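Local coordinates for SusD superfamily protein (Parabacteroides distasonis, PDB 3OTN) that probably binds carbohydrate or related nutrients at the outer membrane, as a member of the SusD family, at residues K191-L199 and Y212-V223; E408-F416 and T431-Y442. All blocks are in the same frame, centred on the assembly; numbering follows the deposited sequence. Where two conformers were deposited one is given.

Interaction 1 of 2, residues K191-L199 and Y212-V223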
loop_
_atom_site.group_PDB
_atom_site.type_symbol
_atom_site.label_atom_id
_atom_site.label_comp_id
_atom_site.label_asym_id
_atom_site.label_seq_id
_atom_site.Cartn_x
_atom_site.Cartn_y
_atom_site.Cartn_z
ATOM N N LYS A 191 7.145 8.005 11.386
ATOM C CA LYS A 191 7.917 8.900 10.494
ATOM C C LYS A 191 7.687 8.558 9.032
ATOM O O LYS A 191 7.600 9.456 8.224
ATOM C CB LYS A 191 9.436 8.870 10.752
ATOM C CG LYS A 191 9.888 9.163 12.135
ATOM C CD LYS A 191 9.622 10.534 12.557
ATOM C CE LYS A 191 10.329 10.845 13.933
ATOM N NZ LYS A 191 10.150 12.273 14.163
ATOM N N ALA A 192 7.571 7.274 8.700
ATOM C CA ALA A 192 7.299 6.844 7.308
ATOM C C ALA A 192 5.924 7.335 6.843
ATOM O O ALA A 192 5.780 7.881 5.747
ATOM C CB ALA A 192 7.400 5.323 7.178
ATOM N N LEU A 193 4.912 7.148 7.682
ATOM C CA LEU A 193 3.581 7.614 7.376
ATOM C C LEU A 193 3.523 9.121 7.273
ATOM O O LEU A 193 2.928 9.639 6.323
ATOM C CB LEU A 193 2.559 7.149 8.415
ATOM C CG LEU A 193 1.106 7.592 8.178
ATOM C CD1 LEU A 193 0.632 7.250 6.746
ATOM C CD2 LEU A 193 0.199 6.972 9.235
ATOM N N LEU A 194 4.136 9.822 8.236
ATOM C CA LEU A 194 4.098 11.283 8.240
ATOM C C LEU A 194 4.898 11.850 7.042
ATOM O O LEU A 194 4.484 12.852 6.446
ATOM C CB LEU A 194 4.535 11.872 9.591
ATOM C CG LEU A 194 4.441 13.391 9.766
ATOM C CD1 LEU A 194 3.069 13.933 9.368
ATOM C CD2 LEU A 194 4.777 13.804 11.197
ATOM N N ALA A 195 5.986 11.189 6.634
ATOM C CA ALA A 195 6.669 11.585 5.387
ATOM C C ALA A 195 5.697 11.543 4.180
ATOM O O ALA A 195 5.626 12.460 3.368
ATOM C CB ALA A 195 7.898 10.701 5.117
ATOM N N ASP A 196 4.949 10.470 4.106
ATOM C CA ASP A 196 4.032 10.225 3.019
ATOM C C ASP A 196 2.856 11.226 3.079
ATOM O O ASP A 196 2.424 11.766 2.029
ATOM C CB ASP A 196 3.549 8.769 3.106
ATOM C CG ASP A 196 2.953 8.237 1.804
ATOM O OD1 ASP A 196 2.845 8.973 0.812
ATOM O OD2 ASP A 196 2.543 7.051 1.797
ATOM N N VAL A 197 2.347 11.474 4.286
ATOM C CA VAL A 197 1.293 12.462 4.493
ATOM C C VAL A 197 1.693 13.846 3.973
ATOM O O VAL A 197 0.988 14.436 3.183
ATOM C CB VAL A 197 0.845 12.519 5.978
ATOM C CG1 VAL A 197 0.009 13.759 6.267
ATOM C CG2 VAL A 197 0.076 11.209 6.326
ATOM N N TYR A 198 2.842 14.336 4.398
ATOM C CA TYR A 198 3.310 15.637 3.962
ATOM C C TYR A 198 3.682 15.718 2.476
ATOM O O TYR A 198 3.392 16.720 1.828
ATOM C CB TYR A 198 4.504 16.036 4.819
ATOM C CG TYR A 198 4.175 16.566 6.193
ATOM C CD1 TYR A 198 3.103 17.461 6.404
ATOM C CD2 TYR A 198 5.023 16.321 7.258
ATOM C CE1 TYR A 198 2.865 18.027 7.646
ATOM C CE2 TYR A 198 4.779 16.886 8.516
ATOM C CZ TYR A 198 3.714 17.729 8.713
ATOM O OH TYR A 198 3.515 18.316 9.967
ATOM N N LEU A 199 4.298 14.655 1.934
ATOM C CA LEU A 199 4.581 14.580 0.508
ATOM C C LEU A 199 3.286 14.667 -0.310
ATOM O O LEU A 199 3.228 15.398 -1.306
ATOM C CB LEU A 199 5.331 13.286 0.162
ATOM C CG LEU A 199 5.662 13.007 -1.306
ATOM C CD1 LEU A 199 6.494 14.128 -1.912
ATOM C CD2 LEU A 199 6.341 11.570 -1.425
ATOM N N TYR A 212 5.753 21.831 2.638
ATOM C CA TYR A 212 5.314 20.475 2.942
ATOM C C TYR A 212 6.293 19.429 2.420
ATOM O O TYR A 212 6.498 18.390 3.072
ATOM C CB TYR A 212 3.877 20.220 2.464
ATOM C CG TYR A 212 2.869 20.993 3.291
ATOM C CD1 TYR A 212 2.398 20.466 4.484
ATOM C CD2 TYR A 212 2.420 22.252 2.910
ATOM C CE1 TYR A 212 1.492 21.148 5.271
ATOM C CE2 TYR A 212 1.518 22.959 3.702
ATOM C CZ TYR A 212 1.052 22.393 4.876
ATOM O OH TYR A 212 0.147 23.052 5.655
ATOM N N TYR A 213 6.929 19.698 1.288
ATOM C CA TYR A 213 8.026 18.815 0.842
ATOM C C TYR A 213 9.170 18.794 1.865
ATOM O O TYR A 213 9.723 17.746 2.144
ATOM C CB TYR A 213 8.612 19.243 -0.504
ATOM C CG TYR A 213 7.687 19.107 -1.677
ATOM C CD1 TYR A 213 7.250 17.862 -2.102
ATOM C CD2 TYR A 213 7.304 20.231 -2.409
ATOM C CE1 TYR A 213 6.436 17.730 -3.245
ATOM C CE2 TYR A 213 6.479 20.124 -3.526
ATOM C CZ TYR A 213 6.045 18.876 -3.930
ATOM O OH TYR A 213 5.221 18.745 -5.023
ATOM N N ALA A 214 9.534 19.966 2.401
ATOM C CA ALA A 214 10.617 20.027 3.386
ATOM C C ALA A 214 10.201 19.310 4.683
ATOM O O ALA A 214 11.023 18.614 5.286
ATOM C CB ALA A 214 11.017 21.452 3.665
ATOM N N GLU A 215 8.944 19.459 5.116
ATOM C CA GLU A 215 8.481 18.736 6.312
ATOM C C GLU A 215 8.547 17.219 6.088
ATOM O O GLU A 215 8.896 16.468 7.005
ATOM C CB GLU A 215 7.075 19.165 6.717
ATOM C CG GLU A 215 7.002 20.589 7.236
ATOM C CD GLU A 215 7.874 20.822 8.455
ATOM O OE1 GLU A 215 7.769 20.027 9.417
ATOM O OE2 GLU A 215 8.643 21.814 8.459
ATOM N N SER A 216 8.211 16.775 4.869
ATOM C CA SER A 216 8.294 15.337 4.491
ATOM C C SER A 216 9.718 14.826 4.597
ATOM O O SER A 216 9.978 13.829 5.293
ATOM C CB SER A 216 7.781 15.088 3.054
ATOM O OG SER A 216 7.907 13.715 2.657
ATOM N N ALA A 217 10.618 15.510 3.892
ATOM C CA ALA A 217 12.042 15.166 3.844
ATOM C C ALA A 217 12.672 15.027 5.255
ATOM O O ALA A 217 13.482 14.125 5.455
ATOM C CB ALA A 217 12.838 16.191 2.971
ATOM N N LYS A 218 12.258 15.876 6.210
ATOM C CA LYS A 218 12.724 15.812 7.600
ATOM C C LYS A 218 12.467 14.414 8.190
ATOM O O LYS A 218 13.342 13.814 8.847
ATOM C CB LYS A 218 12.001 16.884 8.457
ATOM C CG LYS A 218 12.608 17.144 9.841
ATOM C CD LYS A 218 11.671 17.923 10.809
ATOM C CE LYS A 218 11.414 19.389 10.402
ATOM N NZ LYS A 218 10.414 20.114 11.292
ATOM N N ARG A 219 11.251 13.910 7.968
ATOM C CA ARG A 219 10.846 12.635 8.551
ATOM C C ARG A 219 11.538 11.438 7.939
ATOM O O ARG A 219 11.990 10.572 8.658
ATOM C CB ARG A 219 9.332 12.429 8.515
ATOM C CG ARG A 219 8.593 13.062 9.689
ATOM C CD ARG A 219 8.814 14.499 9.806
ATOM N NE ARG A 219 8.129 15.112 10.927
ATOM C CZ ARG A 219 7.818 16.406 10.991
ATOM N NH1 ARG A 219 8.124 17.238 9.999
ATOM N NH2 ARG A 219 7.217 16.878 12.070
ATOM N N SER A 220 11.573 11.376 6.617
ATOM C CA SER A 220 12.262 10.275 5.937
ATOM C C SER A 220 13.764 10.277 6.254
ATOM O O SER A 220 14.360 9.193 6.411
ATOM C CB SER A 220 11.955 10.284 4.429
ATOM O OG SER A 220 12.151 11.576 3.895
ATOM N N LEU A 221 14.370 11.476 6.361
ATOM C CA LEU A 221 15.782 11.598 6.729
ATOM C C LEU A 221 16.031 11.055 8.135
ATOM O O LEU A 221 17.038 10.376 8.353
ATOM C CB LEU A 221 16.286 13.036 6.658
ATOM C CG LEU A 221 17.805 13.229 6.755
ATOM C CD1 LEU A 221 18.528 12.437 5.701
ATOM C CD2 LEU A 221 18.137 14.710 6.600
ATOM N N GLU A 222 15.105 11.319 9.066
ATOM C CA GLU A 222 15.199 10.761 10.429
ATOM C C GLU A 222 15.259 9.233 10.379
ATOM O O GLU A 222 16.077 8.620 11.087
ATOM C CB GLU A 222 14.064 11.272 11.350
ATOM C CG GLU A 222 14.285 12.734 11.849
ATOM C CD GLU A 222 13.040 13.432 12.463
ATOM O OE1 GLU A 222 11.967 12.835 12.567
ATOM O OE2 GLU A 222 13.133 14.621 12.848
ATOM N N VAL A 223 14.422 8.614 9.532
ATOM C CA VAL A 223 14.430 7.152 9.397
ATOM C C VAL A 223 15.788 6.650 8.873
ATOM O O VAL A 223 16.309 5.651 9.359
ATOM C CB VAL A 223 13.265 6.625 8.493
ATOM C CG1 VAL A 223 13.336 5.085 8.330
ATOM C CG2 VAL A 223 11.898 7.008 9.085
#

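Interaction 2 of 2, residues E408-F416 and T431-Y442. With ACT (acetate ion), chain I.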
loop_
_atom_site.group_PDB
_atom_site.type_symbol
_atom_site.label_atom_id
_atom_site.label_comp_id
_atom_site.label_asym_id
_atom_site.label_seq_id
_atom_site.Cartn_x
_atom_site.Cartn_y
_atom_site.Cartn_z
ATOM N N GLU A 408 12.074 12.564 -12.387
ATOM C CA GLU A 408 11.464 11.516 -13.188
ATOM C C GLU A 408 12.170 10.160 -12.999
ATOM O O GLU A 408 11.520 9.101 -13.086
ATOM C CB GLU A 408 11.373 11.944 -14.659
ATOM C CG GLU A 408 10.400 13.104 -14.828
ATOM C CD GLU A 408 10.076 13.468 -16.262
ATOM O OE1 GLU A 408 10.510 12.760 -17.186
ATOM O OE2 GLU A 408 9.349 14.473 -16.443
ATOM N N GLU A 409 13.476 10.179 -12.747
ATOM C CA GLU A 409 14.219 8.940 -12.425
ATOM C C GLU A 409 13.790 8.362 -11.077
ATOM O O GLU A 409 13.688 7.143 -10.958
ATOM C CB GLU A 409 15.727 9.172 -12.438
ATOM C CG GLU A 409 16.575 7.971 -11.998
ATOM C CD GLU A 409 16.404 6.749 -12.892
ATOM O OE1 GLU A 409 16.004 6.876 -14.071
ATOM O OE2 GLU A 409 16.714 5.654 -12.410
ATOM N N VAL A 410 13.535 9.222 -10.081
ATOM C CA VAL A 410 12.983 8.773 -8.764
ATOM C C VAL A 410 11.612 8.124 -8.981
ATOM O O VAL A 410 11.351 7.019 -8.520
ATOM C CB VAL A 410 12.867 9.949 -7.774
ATOM C CG1 VAL A 410 12.101 9.551 -6.515
ATOM C CG2 VAL A 410 14.267 10.516 -7.440
ATOM N N TRP A 411 10.761 8.799 -9.755
ATOM C CA TRP A 411 9.481 8.234 -10.145
ATOM C C TRP A 411 9.683 6.878 -10.829
ATOM O O TRP A 411 9.007 5.906 -10.473
ATOM C CB TRP A 411 8.703 9.160 -11.054
ATOM C CG TRP A 411 8.125 10.372 -10.391
ATOM C CD1 TRP A 411 7.972 10.612 -9.033
ATOM C CD2 TRP A 411 7.597 11.509 -11.056
ATOM N NE1 TRP A 411 7.383 11.833 -8.840
ATOM C CE2 TRP A 411 7.152 12.413 -10.058
ATOM C CE3 TRP A 411 7.473 11.873 -12.404
ATOM C CZ2 TRP A 411 6.559 13.642 -10.374
ATOM C CZ3 TRP A 411 6.879 13.106 -12.716
ATOM C CH2 TRP A 411 6.445 13.973 -11.701
ATOM N N ASP A 412 10.628 6.804 -11.775
ATOM C CA ASP A 412 10.888 5.550 -12.475
ATOM C C ASP A 412 11.179 4.416 -11.482
ATOM O O ASP A 412 10.579 3.311 -11.561
ATOM C CB ASP A 412 12.056 5.664 -13.459
ATOM C CG ASP A 412 11.654 6.234 -14.836
ATOM O OD1 ASP A 412 10.497 6.678 -15.065
ATOM O OD2 ASP A 412 12.539 6.241 -15.711
ATOM N N GLN A 413 12.088 4.673 -10.544
ATOM C CA GLN A 413 12.424 3.650 -9.574
ATOM C C GLN A 413 11.257 3.302 -8.650
ATOM O O GLN A 413 11.167 2.168 -8.202
ATOM C CB GLN A 413 13.708 3.976 -8.799
ATOM C CG GLN A 413 14.939 4.117 -9.690
ATOM C CD GLN A 413 15.107 2.954 -10.649
ATOM O OE1 GLN A 413 14.856 1.812 -10.281
ATOM N NE2 GLN A 413 15.521 3.236 -11.876
ATOM N N ARG A 414 10.350 4.247 -8.403
ATOM C CA ARG A 414 9.141 3.945 -7.679
ATOM C C ARG A 414 8.283 2.947 -8.471
ATOM O O ARG A 414 7.775 1.982 -7.897
ATOM C CB ARG A 414 8.348 5.203 -7.356
ATOM C CG ARG A 414 9.035 6.079 -6.285
ATOM C CD ARG A 414 8.125 7.244 -5.862
ATOM N NE ARG A 414 6.994 6.701 -5.130
ATOM C CZ ARG A 414 7.026 6.295 -3.874
ATOM N NH1 ARG A 414 8.113 6.446 -3.128
ATOM N NH2 ARG A 414 5.943 5.765 -3.339
ATOM N N TYR A 415 8.094 3.200 -9.770
ATOM C CA TYR A 415 7.322 2.291 -10.599
ATOM C C TYR A 415 8.010 0.913 -10.647
ATOM O O TYR A 415 7.382 -0.120 -10.409
ATOM C CB TYR A 415 7.173 2.803 -12.033
ATOM C CG TYR A 415 6.018 3.780 -12.255
ATOM C CD1 TYR A 415 6.033 5.063 -11.706
ATOM C CD2 TYR A 415 4.943 3.435 -13.067
ATOM C CE1 TYR A 415 5.002 5.981 -11.953
ATOM C CE2 TYR A 415 3.917 4.330 -13.312
ATOM C CZ TYR A 415 3.949 5.592 -12.775
ATOM O OH TYR A 415 2.907 6.437 -13.025
ATOM N N PHE A 416 9.301 0.919 -10.941
ATOM C CA PHE A 416 10.017 -0.317 -11.184
ATOM C C PHE A 416 10.272 -1.144 -9.935
ATOM O O PHE A 416 10.183 -2.379 -10.010
ATOM C CB PHE A 416 11.310 -0.081 -11.934
ATOM C CG PHE A 416 11.118 0.532 -13.336
ATOM C CD1 PHE A 416 10.164 0.026 -14.231
ATOM C CD2 PHE A 416 11.923 1.563 -13.755
ATOM C CE1 PHE A 416 10.017 0.590 -15.516
ATOM C CE2 PHE A 416 11.786 2.127 -15.037
ATOM C CZ PHE A 416 10.832 1.627 -15.908
ATOM N N THR A 431 0.684 13.194 -8.080
ATOM C CA THR A 431 1.406 13.895 -9.133
ATOM C C THR A 431 0.477 14.291 -10.291
ATOM O O THR A 431 0.804 15.193 -11.041
ATOM C CB THR A 431 2.555 13.037 -9.709
ATOM O OG1 THR A 431 2.044 11.839 -10.325
ATOM C CG2 THR A 431 3.528 12.651 -8.627
ATOM N N ARG A 432 -0.667 13.608 -10.437
ATOM C CA ARG A 432 -1.539 13.679 -11.641
ATOM C C ARG A 432 -0.730 13.446 -12.925
ATOM O O ARG A 432 -0.960 14.095 -13.941
ATOM C CB ARG A 432 -2.371 14.971 -11.686
ATOM C CG ARG A 432 -3.471 14.918 -10.616
ATOM C CD ARG A 432 -4.415 16.055 -10.647
ATOM N NE ARG A 432 -5.278 16.010 -9.461
ATOM C CZ ARG A 432 -6.134 16.974 -9.133
ATOM N NH1 ARG A 432 -6.248 18.047 -9.897
ATOM N NH2 ARG A 432 -6.872 16.885 -8.033
ATOM N N LYS A 433 0.200 12.495 -12.833
ATOM C CA LYS A 433 1.017 12.046 -13.952
ATOM C C LYS A 433 0.977 10.526 -14.013
ATOM O O LYS A 433 1.002 9.854 -12.987
ATOM C CB LYS A 433 2.476 12.516 -13.824
ATOM C CG LYS A 433 2.671 14.034 -13.782
ATOM C CD LYS A 433 2.657 14.667 -15.145
ATOM C CE LYS A 433 2.969 16.161 -15.053
ATOM N NZ LYS A 433 2.766 16.743 -16.399
ATOM N N ILE A 434 0.938 9.994 -15.229
ATOM C CA ILE A 434 0.989 8.552 -15.479
ATOM C C ILE A 434 2.189 8.253 -16.406
ATOM O O ILE A 434 2.346 8.874 -17.484
ATOM C CB ILE A 434 -0.302 8.102 -16.159
ATOM C CG1 ILE A 434 -1.446 8.084 -15.125
ATOM C CG2 ILE A 434 -0.145 6.730 -16.823
ATOM C CD1 ILE A 434 -2.824 7.780 -15.744
ATOM N N ARG A 435 3.031 7.309 -15.989
ATOM C CA ARG A 435 4.148 6.899 -16.823
ATOM C C ARG A 435 3.630 6.085 -18.026
ATOM O O ARG A 435 2.973 5.072 -17.856
ATOM C CB ARG A 435 5.150 6.058 -16.024
ATOM C CG ARG A 435 6.472 5.885 -16.728
ATOM C CD ARG A 435 7.398 4.925 -15.981
ATOM N NE ARG A 435 8.756 5.054 -16.485
ATOM C CZ ARG A 435 9.236 4.463 -17.574
ATOM N NH1 ARG A 435 8.486 3.647 -18.334
ATOM N NH2 ARG A 435 10.495 4.688 -17.910
ATOM N N ASP A 436 3.930 6.544 -19.233
ATOM C CA ASP A 436 3.571 5.832 -20.446
ATOM C C ASP A 436 4.594 4.732 -20.728
ATOM O O ASP A 436 5.796 4.988 -20.770
ATOM C CB ASP A 436 3.514 6.786 -21.649
ATOM C CG ASP A 436 3.133 6.058 -22.942
ATOM O OD1 ASP A 436 2.013 5.526 -23.018
ATOM O OD2 ASP A 436 3.966 6.017 -23.853
ATOM N N ASP A 437 4.126 3.510 -20.941
ATOM C CA ASP A 437 5.040 2.350 -21.005
ATOM C C ASP A 437 5.959 2.408 -22.242
ATOM O O ASP A 437 7.144 2.096 -22.151
ATOM C CB ASP A 437 4.251 1.062 -21.039
ATOM C CG ASP A 437 3.462 0.830 -19.787
ATOM O OD1 ASP A 437 3.995 1.137 -18.704
ATOM O OD2 ASP A 437 2.313 0.332 -19.888
ATOM N N LYS A 438 5.397 2.823 -23.369
ATOM C CA LYS A 438 6.112 2.822 -24.639
ATOM C C LYS A 438 7.214 3.892 -24.672
ATOM O O LYS A 438 8.335 3.614 -25.077
ATOM C CB LYS A 438 5.128 3.033 -25.813
ATOM N N SER A 439 6.902 5.104 -24.218
ATOM C CA SER A 439 7.826 6.246 -24.382
ATOM C C SER A 439 8.623 6.537 -23.113
ATOM O O SER A 439 9.652 7.198 -23.162
ATOM C CB SER A 439 7.039 7.486 -24.793
ATOM O OG SER A 439 6.223 7.937 -23.731
ATOM N N GLY A 440 8.123 6.070 -21.972
ATOM C CA GLY A 440 8.741 6.351 -20.693
ATOM C C GLY A 440 8.477 7.765 -20.211
ATOM O O GLY A 440 9.045 8.184 -19.191
ATOM N N GLU A 441 7.575 8.481 -20.886
ATOM C CA GLU A 441 7.270 9.858 -20.521
ATOM C C GLU A 441 6.145 9.918 -19.504
ATOM O O GLU A 441 5.254 9.074 -19.504
ATOM C CB GLU A 441 6.906 10.670 -21.773
ATOM C CG GLU A 441 8.044 10.712 -22.772
ATOM C CD GLU A 441 7.750 11.569 -23.976
ATOM O OE1 GLU A 441 6.584 12.013 -24.132
ATOM O OE2 GLU A 441 8.693 11.779 -24.772
ATOM N N TYR A 442 6.195 10.937 -18.647
ATOM C CA TYR A 442 5.168 11.182 -17.669
ATOM C C TYR A 442 4.131 12.089 -18.317
ATOM O O TYR A 442 4.421 13.237 -18.645
ATOM C CB TYR A 442 5.778 11.718 -16.348
ATOM C CG TYR A 442 6.481 10.596 -15.618
ATOM C CD1 TYR A 442 5.792 9.785 -14.701
ATOM C CD2 TYR A 442 7.811 10.279 -15.906
ATOM C CE1 TYR A 442 6.411 8.739 -14.093
ATOM C CE2 TYR A 442 8.441 9.207 -15.306
ATOM C CZ TYR A 442 7.741 8.444 -14.401
ATOM O OH TYR A 442 8.340 7.390 -13.807
HETATM C C ACT I . 10.807 2.970 -21.558
HETATM O O ACT I . 10.379 2.706 -20.407
HETATM O OXT ACT I . 10.055 2.625 -22.481
HETATM C CH3 ACT I . 12.111 3.655 -21.863
HETATM O O HOH W 1 8.148 12.914 -19.076
HETATM O O HOH W 2 11.252 8.104 -17.448
HETATM O O HOH W 3 2.992 8.653 -11.637
#

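Interaction 1 of 2, residues K191-L199 and Y212-V223
Y198 enters the face of helix 212-223 as a knob, seated among Y212, E215, S216 and R219. E215 CB lies over one face of its ring, 3.8 Å from the ring centroid of Y198, in a CH-pi contact. L194 CD1, from one turn earlier in the same helix, covers the opposite face, so the ring is held between L194 of its own helix and E215 of the other. The Y212 ring meets Y198 obliquely, with planes at 50° and Y198 CD1 at the edge of Y212. R219 points back the other way, as a knob among K191, L194, A195 and Y198. Its chain bends at chi2, and Y198 CE2 then sits over one face of the guanidinium, 3.7 Å from R219 NH1. R219 NH1 also bonds to the backbone O of E215. In the conformer given, E215 OE1 lies in the guanidinium plane and accepts from R219 NH1 at 2.9 Å. R219 NE pairs with E172 of helix 156-172.

Between these knobs the helices come close. A195 and S216 have CA atoms 4.2 Å apart, and the axes run antiparallel at 164°, 7.7 Å apart. S216 holds its OG opposite the backbone N (chi1 178°), which carries the hydroxyl to A195 O at 2.7 Å. L199 N reaches the same oxygen from the other face of its plane. At the far end K191 NZ is modelled only 2.5 Å from E222 OE1, a salt bridge whose exact length is doubtful.

The pairing is that of two adjacent antiparallel helices, as in the TPR-like helical part of SusD proteins. The small side chains of A195 and S216 are consistent with the close spacing. K191 NZ and R219 NE both pair with the carboxylate of E172, which probably balances their charge inside the fold.

Interaction 2 of 2, residues E408-F416 and T431-Y442
Y442 and D412 both carry CG anti to the carbonyl carbon (chi1 -73° and -84°), and this brings the hydroxyl of Y442 to the carboxylate of D412. R435 places CG opposite its N and stays extended to NE, a reach that takes the guanidinium across to the same carboxylate. D412 OD1 is thus gripped twice. Y442 OH donates to its anti lone pair at 2.6 Å. R435 NE comes from above the carboxylate plane at 2.8 Å, and its N-H points straight at OD1. The bond from R435 NH2 to D412 OD2 is weak.

The guanidinium is held on several sides. F416 CZ sits over the centre of one face, and G440 CA lies against the opposite face. At its edge, R435 NH1 and NH2 both donate to one oxygen of an acetate, probably from the crystallisation liquor. Nearer the backbone, R435 CB packs over one face of the Y415 ring, and R435 N donates to Y415 OH at 3.1 Å.

W411, Y415 and Y442 form an aromatic cluster. The edge of W411 points at the face of Y442, with W411 CE3 3.5 Å from Y442 CD1. The edge of Y442 in turn points toward the face of Y415, an offset edge-to-face pair with planes at 76°. Across the six-membered ring from CE3, W411 CZ2 rests on T431 CG2. Replacing Y442 by alanine removes the hydroxyl and ring, which is likely to leave D412 OD1 without this donor and open a gap beside W411 and Y415.

The contact lays the hairpin of strands 433-435 and 442-444 against helix 403-418. The shared carboxylate of D412 links both strands of this hairpin to the helix, and its partners are likely to keep it ionised.

Overall arrangement
From the N terminus the chain runs through several helices, the last of them 156-172, before helix 187-202, and turns back as helix 210-225. Interaction 1 closes this short loop, pairing two helices adjacent in sequence. Much later helix 403-418 is followed by helix 424-431 and the hairpin of strands 433-435 and 442-444. Interaction 2 closes that second loop by folding the hairpin onto helix 403-418. The two contacts are in series, neither nested nor crossed. The centres of interaction 1 and interaction 2 are about 22 Å apart, and the two do not touch. Helix 360-375 touches both: S220 and Y213 pack on it from interaction 1, V410 and R414 from interaction 2.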